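PDB 5JP2: F-BAR domain only protein 1 from Danio rerio, which probably acts at an early step of clathrin-mediated endocytosis, its mu homology domain binding a peptide of Eps15, and may thereby regulate Bmp signalling. Local coordinates for residues 144-149 with 161-167; 243-249 with 275-281; 174-179 with 212-216. All coordinates share one frame; numbering follows the deposited sequence.

Contact 1. Residues 144-149 with 161-167. With ZN (zinc ion), chain E.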
loop_
_atom_site.group_PDB
_atom_site.type_symbol
_atom_site.label_atom_id
_atom_site.label_comp_id
_atom_site.label_asym_id
_atom_site.label_seq_id
_atom_site.Cartn_x
_atom_site.Cartn_y
_atom_site.Cartn_z
ATOM N N PRO B 144 1.595 9.781 -5.209
ATOM C CA PRO B 144 3.058 9.813 -5.273
ATOM C C PRO B 144 3.606 10.052 -6.666
ATOM O O PRO B 144 4.699 10.613 -6.813
ATOM C CB PRO B 144 3.455 8.432 -4.748
ATOM C CG PRO B 144 2.293 7.597 -4.959
ATOM C CD PRO B 144 1.090 8.458 -4.832
ATOM N N LEU B 145 2.895 9.643 -7.696
ATOM C CA LEU B 145 3.374 9.768 -9.058
ATOM C C LEU B 145 2.348 10.557 -9.856
ATOM O O LEU B 145 1.195 10.138 -9.983
ATOM C CB LEU B 145 3.612 8.386 -9.657
ATOM C CG LEU B 145 4.197 8.331 -11.052
ATOM C CD1 LEU B 145 5.538 8.972 -11.069
ATOM C CD2 LEU B 145 4.271 6.919 -11.540
ATOM N N LEU B 146 2.754 11.710 -10.351
ATOM C CA LEU B 146 1.879 12.571 -11.119
ATOM C C LEU B 146 1.949 12.177 -12.578
ATOM O O LEU B 146 3.038 11.996 -13.113
ATOM C CB LEU B 146 2.270 14.027 -10.948
ATOM C CG LEU B 146 1.319 14.732 -10.006
ATOM C CD1 LEU B 146 1.497 14.173 -8.625
ATOM C CD2 LEU B 146 1.543 16.224 -10.051
ATOM N N LEU B 147 0.787 12.025 -13.206
ATOM C CA LEU B 147 0.686 11.621 -14.599
ATOM C C LEU B 147 -0.040 12.678 -15.418
ATOM O O LEU B 147 -1.048 13.230 -14.975
ATOM C CB LEU B 147 -0.062 10.304 -14.743
ATOM C CG LEU B 147 0.384 9.141 -13.881
ATOM C CD1 LEU B 147 -0.408 7.927 -14.232
ATOM C CD2 LEU B 147 1.857 8.911 -14.037
ATOM N N SER B 148 0.479 12.963 -16.609
ATOM C CA SER B 148 -0.224 13.778 -17.593
ATOM C C SER B 148 -0.124 13.121 -18.957
ATOM O O SER B 148 0.966 13.046 -19.529
ATOM C CB SER B 148 0.343 15.190 -17.646
ATOM O OG SER B 148 -0.328 15.953 -18.621
ATOM N N ALA B 149 -1.257 12.668 -19.480
ATOM C CA ALA B 149 -1.347 12.049 -20.789
ATOM C C ALA B 149 -2.038 12.977 -21.784
ATOM O O ALA B 149 -2.930 13.744 -21.429
ATOM C CB ALA B 149 -2.098 10.724 -20.719
ATOM N N SER B 161 1.105 10.169 -25.654
ATOM C CA SER B 161 2.290 10.515 -24.890
ATOM C C SER B 161 1.943 10.621 -23.411
ATOM O O SER B 161 0.829 10.989 -23.048
ATOM C CB SER B 161 2.893 11.811 -25.399
ATOM O OG SER B 161 2.147 12.903 -24.921
ATOM N N LEU B 162 2.914 10.303 -22.559
ATOM C CA LEU B 162 2.730 10.373 -21.115
ATOM C C LEU B 162 3.918 11.032 -20.435
ATOM O O LEU B 162 5.055 10.591 -20.603
ATOM C CB LEU B 162 2.523 8.983 -20.518
ATOM C CG LEU B 162 2.357 8.932 -18.994
ATOM C CD1 LEU B 162 1.012 9.453 -18.560
ATOM C CD2 LEU B 162 2.551 7.529 -18.488
ATOM N N ASP B 163 3.656 12.072 -19.661
ATOM C CA ASP B 163 4.651 12.641 -18.766
ATOM C C ASP B 163 4.389 12.139 -17.349
ATOM O O ASP B 163 3.245 12.068 -16.909
ATOM C CB ASP B 163 4.636 14.169 -18.802
ATOM C CG ASP B 163 4.949 14.730 -20.181
ATOM O OD1 ASP B 163 5.571 14.025 -20.991
ATOM O OD2 ASP B 163 4.585 15.887 -20.463
ATOM N N TYR B 164 5.444 11.746 -16.652
ATOM C CA TYR B 164 5.322 11.305 -15.274
ATOM C C TYR B 164 6.297 12.058 -14.391
ATOM O O TYR B 164 7.401 12.413 -14.806
ATOM C CB TYR B 164 5.540 9.798 -15.136
ATOM C CG TYR B 164 6.812 9.252 -15.743
ATOM C CD1 TYR B 164 7.990 9.186 -15.015
ATOM C CD2 TYR B 164 6.825 8.791 -17.044
ATOM C CE1 TYR B 164 9.130 8.677 -15.572
ATOM C CE2 TYR B 164 7.957 8.282 -17.607
ATOM C CZ TYR B 164 9.106 8.226 -16.875
ATOM O OH TYR B 164 10.233 7.712 -17.460
ATOM N N HIS B 165 5.857 12.330 -13.180
ATOM C CA HIS B 165 6.596 13.175 -12.268
ATOM C C HIS B 165 6.477 12.575 -10.882
ATOM O O HIS B 165 5.372 12.484 -10.343
ATOM C CB HIS B 165 6.033 14.596 -12.320
ATOM C CG HIS B 165 6.576 15.502 -11.276
ATOM N ND1 HIS B 165 7.919 15.621 -11.015
ATOM C CD2 HIS B 165 5.946 16.316 -10.405
ATOM C CE1 HIS B 165 8.093 16.475 -10.023
ATOM N NE2 HIS B 165 6.909 16.915 -9.640
ATOM N N CYS B 166 7.608 12.227 -10.285
ATOM C CA CYS B 166 7.650 11.687 -8.935
ATOM C C CYS B 166 8.106 12.829 -8.053
ATOM O O CYS B 166 9.247 13.278 -8.152
ATOM C CB CYS B 166 8.598 10.496 -8.856
ATOM S SG CYS B 166 8.766 9.798 -7.262
ATOM N N CYS B 167 7.250 13.254 -7.149
ATOM C CA CYS B 167 7.488 14.588 -6.674
ATOM C C CYS B 167 7.760 14.580 -5.187
ATOM O O CYS B 167 7.148 13.809 -4.444
ATOM C CB CYS B 167 6.268 15.478 -6.962
ATOM S SG CYS B 167 6.505 17.235 -6.680
HETATM ZN ZN ZN E . 6.430 18.117 -8.401
#
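Leu-145 and His-165 both carry CG anti to the backbone N, with chi1 -176° and 171°. In Leu-145 this lays CD1 back across the partner strand, 3.6 Å from O of His-165; in His-165 it turns the imidazole toward Cys-167, on the face it shares with Leu-146, and NE2 binds zinc at 1.8 Å. SG of Cys-167 holds the same ion at 1.9 Å, so the strand end and the first residue beyond it grip the metal together. ND1 of His-165 is hydrogen-bonded to Ser-223, which helps fix the ring's rotation.

The two strands pair as a regular antiparallel hairpin. N of Leu-146 reaches O of His-165 at 2.7 Å, and N of Asp-163 meets O of Ser-148 at 2.9 Å in a nearly straight bond. On the inner face CD2 of Leu-147 lies 3.9 Å from CB of Tyr-164, while CD1 of Leu-162 touches both CB of Leu-147 and CB of Ala-149.

Strand 145-154 is an outermost strand of its four-stranded sheet, and 157-166 lies between it and 223-231. Asp-163 bonds to Thr-225 of that next strand. The leucines of the inner face pack on strands 242-250 and 266-283 of the large sheet.

Contact 2. Residues 243-249 with 275-281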
loop_
_atom_site.group_PDB
_atom_site.type_symbol
_atom_site.label_atom_id
_atom_site.label_comp_id
_atom_site.label_asym_id
_atom_site.label_seq_id
_atom_site.Cartn_x
_atom_site.Cartn_y
_atom_site.Cartn_z
ATOM N N LEU B 243 -3.848 4.985 -20.045
ATOM C CA LEU B 243 -2.633 4.301 -19.641
ATOM C C LEU B 243 -2.725 3.894 -18.176
ATOM O O LEU B 243 -3.244 4.640 -17.346
ATOM C CB LEU B 243 -1.414 5.195 -19.844
ATOM C CG LEU B 243 -1.123 5.640 -21.276
ATOM C CD1 LEU B 243 -1.547 7.072 -21.453
ATOM C CD2 LEU B 243 0.318 5.474 -21.587
ATOM N N ALA B 244 -2.224 2.707 -17.868
ATOM C CA ALA B 244 -2.143 2.207 -16.507
ATOM C C ALA B 244 -0.690 2.149 -16.065
ATOM O O ALA B 244 0.188 1.760 -16.840
ATOM C CB ALA B 244 -2.783 0.827 -16.390
ATOM N N VAL B 245 -0.446 2.566 -14.823
ATOM C CA VAL B 245 0.867 2.523 -14.197
ATOM C C VAL B 245 0.826 1.606 -12.985
ATOM O O VAL B 245 -0.119 1.635 -12.193
ATOM C CB VAL B 245 1.346 3.925 -13.789
ATOM C CG1 VAL B 245 2.758 3.862 -13.261
ATOM C CG2 VAL B 245 1.278 4.850 -14.970
ATOM N N GLN B 246 1.883 0.823 -12.826
ATOM C CA GLN B 246 2.038 -0.095 -11.716
ATOM C C GLN B 246 3.343 0.200 -11.007
ATOM O O GLN B 246 4.356 0.461 -11.649
ATOM C CB GLN B 246 2.007 -1.535 -12.205
ATOM C CG GLN B 246 0.731 -1.834 -12.956
ATOM C CD GLN B 246 0.663 -3.247 -13.423
ATOM O OE1 GLN B 246 1.645 -3.800 -13.892
ATOM N NE2 GLN B 246 -0.516 -3.831 -13.349
ATOM N N PHE B 247 3.314 0.165 -9.685
ATOM C CA PHE B 247 4.537 0.297 -8.913
ATOM C C PHE B 247 4.290 -0.208 -7.504
ATOM O O PHE B 247 3.161 -0.501 -7.113
ATOM C CB PHE B 247 5.055 1.742 -8.916
ATOM C CG PHE B 247 4.088 2.761 -8.374
ATOM C CD1 PHE B 247 3.844 2.869 -7.004
ATOM C CD2 PHE B 247 3.467 3.656 -9.234
ATOM C CE1 PHE B 247 2.966 3.813 -6.515
ATOM C CE2 PHE B 247 2.596 4.611 -8.753
ATOM C CZ PHE B 247 2.353 4.691 -7.379
ATOM N N VAL B 248 5.371 -0.243 -6.725
ATOM C CA VAL B 248 5.421 -0.852 -5.409
ATOM C C VAL B 248 6.361 0.014 -4.592
ATOM O O VAL B 248 7.196 0.732 -5.135
ATOM C CB VAL B 248 5.914 -2.325 -5.479
ATOM C CG1 VAL B 248 6.296 -2.870 -4.132
ATOM C CG2 VAL B 248 4.868 -3.205 -6.091
ATOM N N GLY B 249 6.220 -0.046 -3.279
ATOM C CA GLY B 249 7.092 0.686 -2.389
ATOM C C GLY B 249 7.154 -0.015 -1.051
ATOM O O GLY B 249 6.370 -0.914 -0.761
ATOM N N PHE B 275 3.309 -0.588 0.084
ATOM C CA PHE B 275 2.194 -0.098 -0.693
ATOM C C PHE B 275 2.330 -0.536 -2.140
ATOM O O PHE B 275 3.412 -0.877 -2.608
ATOM C CB PHE B 275 2.065 1.416 -0.570
ATOM C CG PHE B 275 3.258 2.180 -1.038
ATOM C CD1 PHE B 275 3.502 2.356 -2.389
ATOM C CD2 PHE B 275 4.106 2.772 -0.134
ATOM C CE1 PHE B 275 4.575 3.084 -2.821
ATOM C CE2 PHE B 275 5.181 3.505 -0.559
ATOM C CZ PHE B 275 5.417 3.661 -1.901
ATOM N N ALA B 276 1.204 -0.530 -2.840
ATOM C CA ALA B 276 1.171 -0.942 -4.230
ATOM C C ALA B 276 0.048 -0.208 -4.947
ATOM O O ALA B 276 -0.919 0.241 -4.337
ATOM C CB ALA B 276 0.981 -2.449 -4.363
ATOM N N THR B 277 0.183 -0.115 -6.263
ATOM C CA THR B 277 -0.879 0.439 -7.076
ATOM C C THR B 277 -2.006 -0.569 -7.218
ATOM O O THR B 277 -1.780 -1.770 -7.326
ATOM C CB THR B 277 -0.388 0.810 -8.471
ATOM O OG1 THR B 277 0.305 -0.287 -9.044
ATOM C CG2 THR B 277 0.487 1.983 -8.434
ATOM N N GLY B 278 -3.222 -0.069 -7.195
ATOM C CA GLY B 278 -4.354 -0.801 -7.705
ATOM C C GLY B 278 -4.536 -0.395 -9.157
ATOM O O GLY B 278 -3.648 -0.606 -9.985
ATOM N N LYS B 279 -5.725 0.071 -9.495
ATOM C CA LYS B 279 -5.946 0.752 -10.762
ATOM C C LYS B 279 -5.442 2.185 -10.659
ATOM O O LYS B 279 -6.007 2.995 -9.924
ATOM C CB LYS B 279 -7.428 0.696 -11.115
ATOM C CG LYS B 279 -7.758 1.123 -12.520
ATOM C CD LYS B 279 -9.234 0.890 -12.835
ATOM C CE LYS B 279 -10.121 1.807 -12.020
ATOM N NZ LYS B 279 -11.561 1.477 -12.167
ATOM N N TYR B 280 -4.411 2.515 -11.424
ATOM C CA TYR B 280 -3.743 3.805 -11.304
ATOM C C TYR B 280 -3.556 4.338 -12.715
ATOM O O TYR B 280 -2.683 3.863 -13.439
ATOM C CB TYR B 280 -2.410 3.623 -10.572
ATOM C CG TYR B 280 -1.774 4.846 -9.986
ATOM C CD1 TYR B 280 -1.075 5.727 -10.784
ATOM C CD2 TYR B 280 -1.831 5.101 -8.625
ATOM C CE1 TYR B 280 -0.486 6.832 -10.266
ATOM C CE2 TYR B 280 -1.218 6.215 -8.082
ATOM C CZ TYR B 280 -0.543 7.070 -8.908
ATOM O OH TYR B 280 0.058 8.190 -8.407
ATOM N N MET B 281 -4.329 5.361 -13.092
ATOM C CA MET B 281 -4.605 5.603 -14.506
ATOM C C MET B 281 -4.469 7.066 -14.898
ATOM O O MET B 281 -4.748 7.971 -14.119
ATOM C CB MET B 281 -6.022 5.185 -14.909
ATOM C CG MET B 281 -6.517 3.887 -14.379
ATOM S SD MET B 281 -5.751 2.443 -15.063
ATOM C CE MET B 281 -6.356 2.447 -16.735
HETATM O O HOH W 1 -2.292 0.474 -12.221
#
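Phe-247 and Thr-277 meet almost at a right angle: CG2 of the threonine stands over the middle of the phenylalanine ring, 3.3 Å from its centroid, in a close CH-pi contact. Chi1 of Phe-247 is 58°, which sets CG between the backbone N and the carbonyl carbon and folds the ring across to the opposing segment. The edge of the same ring points at the face of Tyr-280, a T-shaped pair with centroids 5.2 Å apart and planes at 72°. At another part of its rim, CE1 of Phe-247 comes 4.1 Å from CE1 of Phe-275. Phe-275 in turn spreads its ring over Gly-249, whose CA lies 3.7 Å from the ring centroid. An alanine in place of Phe-247 removes the ring under the Thr-277 methyl and against the Tyr-280 face, which would probably open a gap beside Phe-275 and let Tyr-280 shift.

Thr-277 also works through its hydroxyl. OG1 accepts the N-H of Phe-247 at 3.1 Å, taking the place of a backbone carbonyl just where residues 278 and 279 turn a corner. Beyond that corner pairing resumes one residue out of step: N of Val-245 bonds to O of Tyr-280 at 2.9 Å, nearly straight. There the bent chain of Met-281 curls back, bringing SD 3.6 Å from CB of Ala-244.

Val-248 and Ala-276 form a non-hydrogen-bonded pair whose side chains point to the sheet face opposite Phe-275, and both pack against aromatic side-chain atoms of the bound peptide. These are neighbouring antiparallel strands in the large sheet of the mu homology domain, where the long strand 266-283 is interrupted at 278-279, near its C-terminal end, and one end of the pairing contributes to the peptide-binding surface.

Contact 3. Residues 174-179 with 212-216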
loop_
_atom_site.group_PDB
_atom_site.type_symbol
_atom_site.label_atom_id
_atom_site.label_comp_id
_atom_site.label_asym_id
_atom_site.label_seq_id
_atom_site.Cartn_x
_atom_site.Cartn_y
_atom_site.Cartn_z
ATOM N N THR B 174 10.999 7.279 -0.226
ATOM C CA THR B 174 11.363 5.923 -0.602
ATOM C C THR B 174 11.274 5.837 -2.114
ATOM O O THR B 174 10.739 6.732 -2.761
ATOM C CB THR B 174 10.477 4.855 0.062
ATOM O OG1 THR B 174 10.920 3.551 -0.338
ATOM C CG2 THR B 174 9.012 5.014 -0.307
ATOM N N GLN B 175 11.823 4.782 -2.679
ATOM C CA GLN B 175 11.745 4.565 -4.103
ATOM C C GLN B 175 10.422 3.919 -4.492
ATOM O O GLN B 175 9.833 3.151 -3.734
ATOM C CB GLN B 175 12.892 3.673 -4.550
ATOM C CG GLN B 175 14.240 4.241 -4.289
ATOM C CD GLN B 175 15.259 3.641 -5.216
ATOM O OE1 GLN B 175 15.322 2.424 -5.377
ATOM N NE2 GLN B 175 16.059 4.489 -5.846
ATOM N N LEU B 176 9.981 4.208 -5.705
ATOM C CA LEU B 176 8.953 3.414 -6.351
ATOM C C LEU B 176 9.643 2.390 -7.241
ATOM O O LEU B 176 10.447 2.755 -8.096
ATOM C CB LEU B 176 8.022 4.314 -7.167
ATOM C CG LEU B 176 7.485 5.566 -6.444
ATOM C CD1 LEU B 176 6.788 6.469 -7.395
ATOM C CD2 LEU B 176 6.548 5.230 -5.314
ATOM N N THR B 177 9.336 1.119 -7.046
ATOM C CA THR B 177 10.006 0.048 -7.762
ATOM C C THR B 177 8.981 -0.771 -8.534
ATOM O O THR B 177 7.785 -0.549 -8.432
ATOM C CB THR B 177 10.818 -0.828 -6.796
ATOM O OG1 THR B 177 9.944 -1.569 -5.943
ATOM C CG2 THR B 177 11.692 0.037 -5.928
ATOM N N SER B 178 9.471 -1.739 -9.303
ATOM C CA SER B 178 8.645 -2.533 -10.215
ATOM C C SER B 178 7.715 -1.649 -11.052
ATOM O O SER B 178 6.543 -1.953 -11.256
ATOM C CB SER B 178 7.851 -3.584 -9.443
ATOM O OG SER B 178 8.702 -4.597 -8.951
ATOM N N VAL B 179 8.258 -0.554 -11.562
ATOM C CA VAL B 179 7.472 0.441 -12.270
ATOM C C VAL B 179 7.214 -0.021 -13.697
ATOM O O VAL B 179 8.145 -0.332 -14.438
ATOM C CB VAL B 179 8.168 1.807 -12.255
ATOM C CG1 VAL B 179 7.270 2.851 -12.897
ATOM C CG2 VAL B 179 8.509 2.202 -10.838
ATOM N N ALA B 212 12.851 2.458 -14.946
ATOM C CA ALA B 212 13.778 2.354 -13.840
ATOM C C ALA B 212 13.086 2.804 -12.565
ATOM O O ALA B 212 12.072 3.495 -12.603
ATOM C CB ALA B 212 15.018 3.206 -14.092
ATOM N N ASN B 213 13.627 2.386 -11.427
ATOM C CA ASN B 213 13.070 2.824 -10.162
ATOM C C ASN B 213 13.043 4.342 -10.113
ATOM O O ASN B 213 13.932 5.011 -10.636
ATOM C CB ASN B 213 13.891 2.286 -9.002
ATOM C CG ASN B 213 13.865 0.796 -8.918
ATOM O OD1 ASN B 213 13.023 0.145 -9.515
ATOM N ND2 ASN B 213 14.785 0.239 -8.153
ATOM N N LEU B 214 12.021 4.888 -9.462
ATOM C CA LEU B 214 11.837 6.326 -9.394
ATOM C C LEU B 214 11.994 6.805 -7.974
ATOM O O LEU B 214 11.532 6.157 -7.035
ATOM C CB LEU B 214 10.476 6.739 -9.892
ATOM C CG LEU B 214 10.124 6.211 -11.260
ATOM C CD1 LEU B 214 8.673 6.445 -11.447
ATOM C CD2 LEU B 214 10.939 6.911 -12.305
ATOM N N SER B 215 12.622 7.957 -7.830
ATOM C CA SER B 215 12.846 8.510 -6.520
ATOM C C SER B 215 12.513 9.992 -6.523
ATOM O O SER B 215 12.823 10.703 -7.483
ATOM C CB SER B 215 14.307 8.299 -6.108
ATOM O OG SER B 215 14.597 9.023 -4.934
ATOM N N PRO B 216 11.882 10.488 -5.464
ATOM C CA PRO B 216 11.622 11.928 -5.389
ATOM C C PRO B 216 12.880 12.744 -5.189
ATOM O O PRO B 216 12.860 13.951 -5.440
ATOM C CB PRO B 216 10.675 12.047 -4.190
ATOM C CG PRO B 216 10.944 10.825 -3.369
ATOM C CD PRO B 216 11.302 9.749 -4.331
HETATM O O HOH W 2 11.278 0.052 -11.553
#
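The side-chain amides of Gln-175 and Asn-213 stand nearly upright to each other, their planes 79° apart, with OE1 of the glutamine 3.6 Å from ND2 of the asparagine. CG2 of Thr-177 sits above one face of the Asn-213 amide, 3.8 Å from its CG. At the oxygen end of that amide a water donates to OD1 of Asn-213 over 2.7 Å and accepts from N of Val-179 at 3.1 Å, so the side chain is tied, through solvent, to the backbone just past the corner at Ser-178. CG of Asn-213 lies anti to its own carbonyl carbon (chi1 -64°), which keeps the amide alongside Thr-177.

The backbones join through a single antiparallel bridge. N of Leu-176 bonds to O of Leu-214 at 2.8 Å, and N of Leu-214 returns the bond to O of Leu-176 at 3.0 Å. On the buried side the side chains of Leu-214 and Val-179 cross at about a right angle, CD1 of Leu-214 lying 4.1 Å from CG1 of Val-179, and farther along CD of Pro-216 rests 3.4 Å from O of Thr-174.

Residues 174-178 are a loop that enters strand 179-184 at Val-179; the other segment, 212-216, is a loop running from strand 206-210 towards helix 219-222. Leu-214 packs on Tyr-164 of strand 157-166, Leu-176 on Phe-275 of strand 266-283, and OG1 of Thr-174 bonds to O of Ser-250.

The three contacts form a compact cluster, their centres 12 to 13 Å apart. Contact 1 belongs to the smaller sheet that lies over the large sheet of contact 2, and besides leucine-valine packing the two share a probable hydrogen bond, O of Leu-145 to OH of Tyr-280, at 2.8 Å. Contact 3 borders both: N of Thr-177 reaches O of Val-248 at 2.9 Å, carrying the backbone pairing of strand 242-250 on to the loop of contact 3, while SG of Cys-166 in contact 1 lies 3.7 Å from N of Pro-216. The zinc ion held by contact 1 is about 9 Å from the side chain of Pro-216 and about 12 Å from that of Tyr-280; the bound peptide touches contact 2.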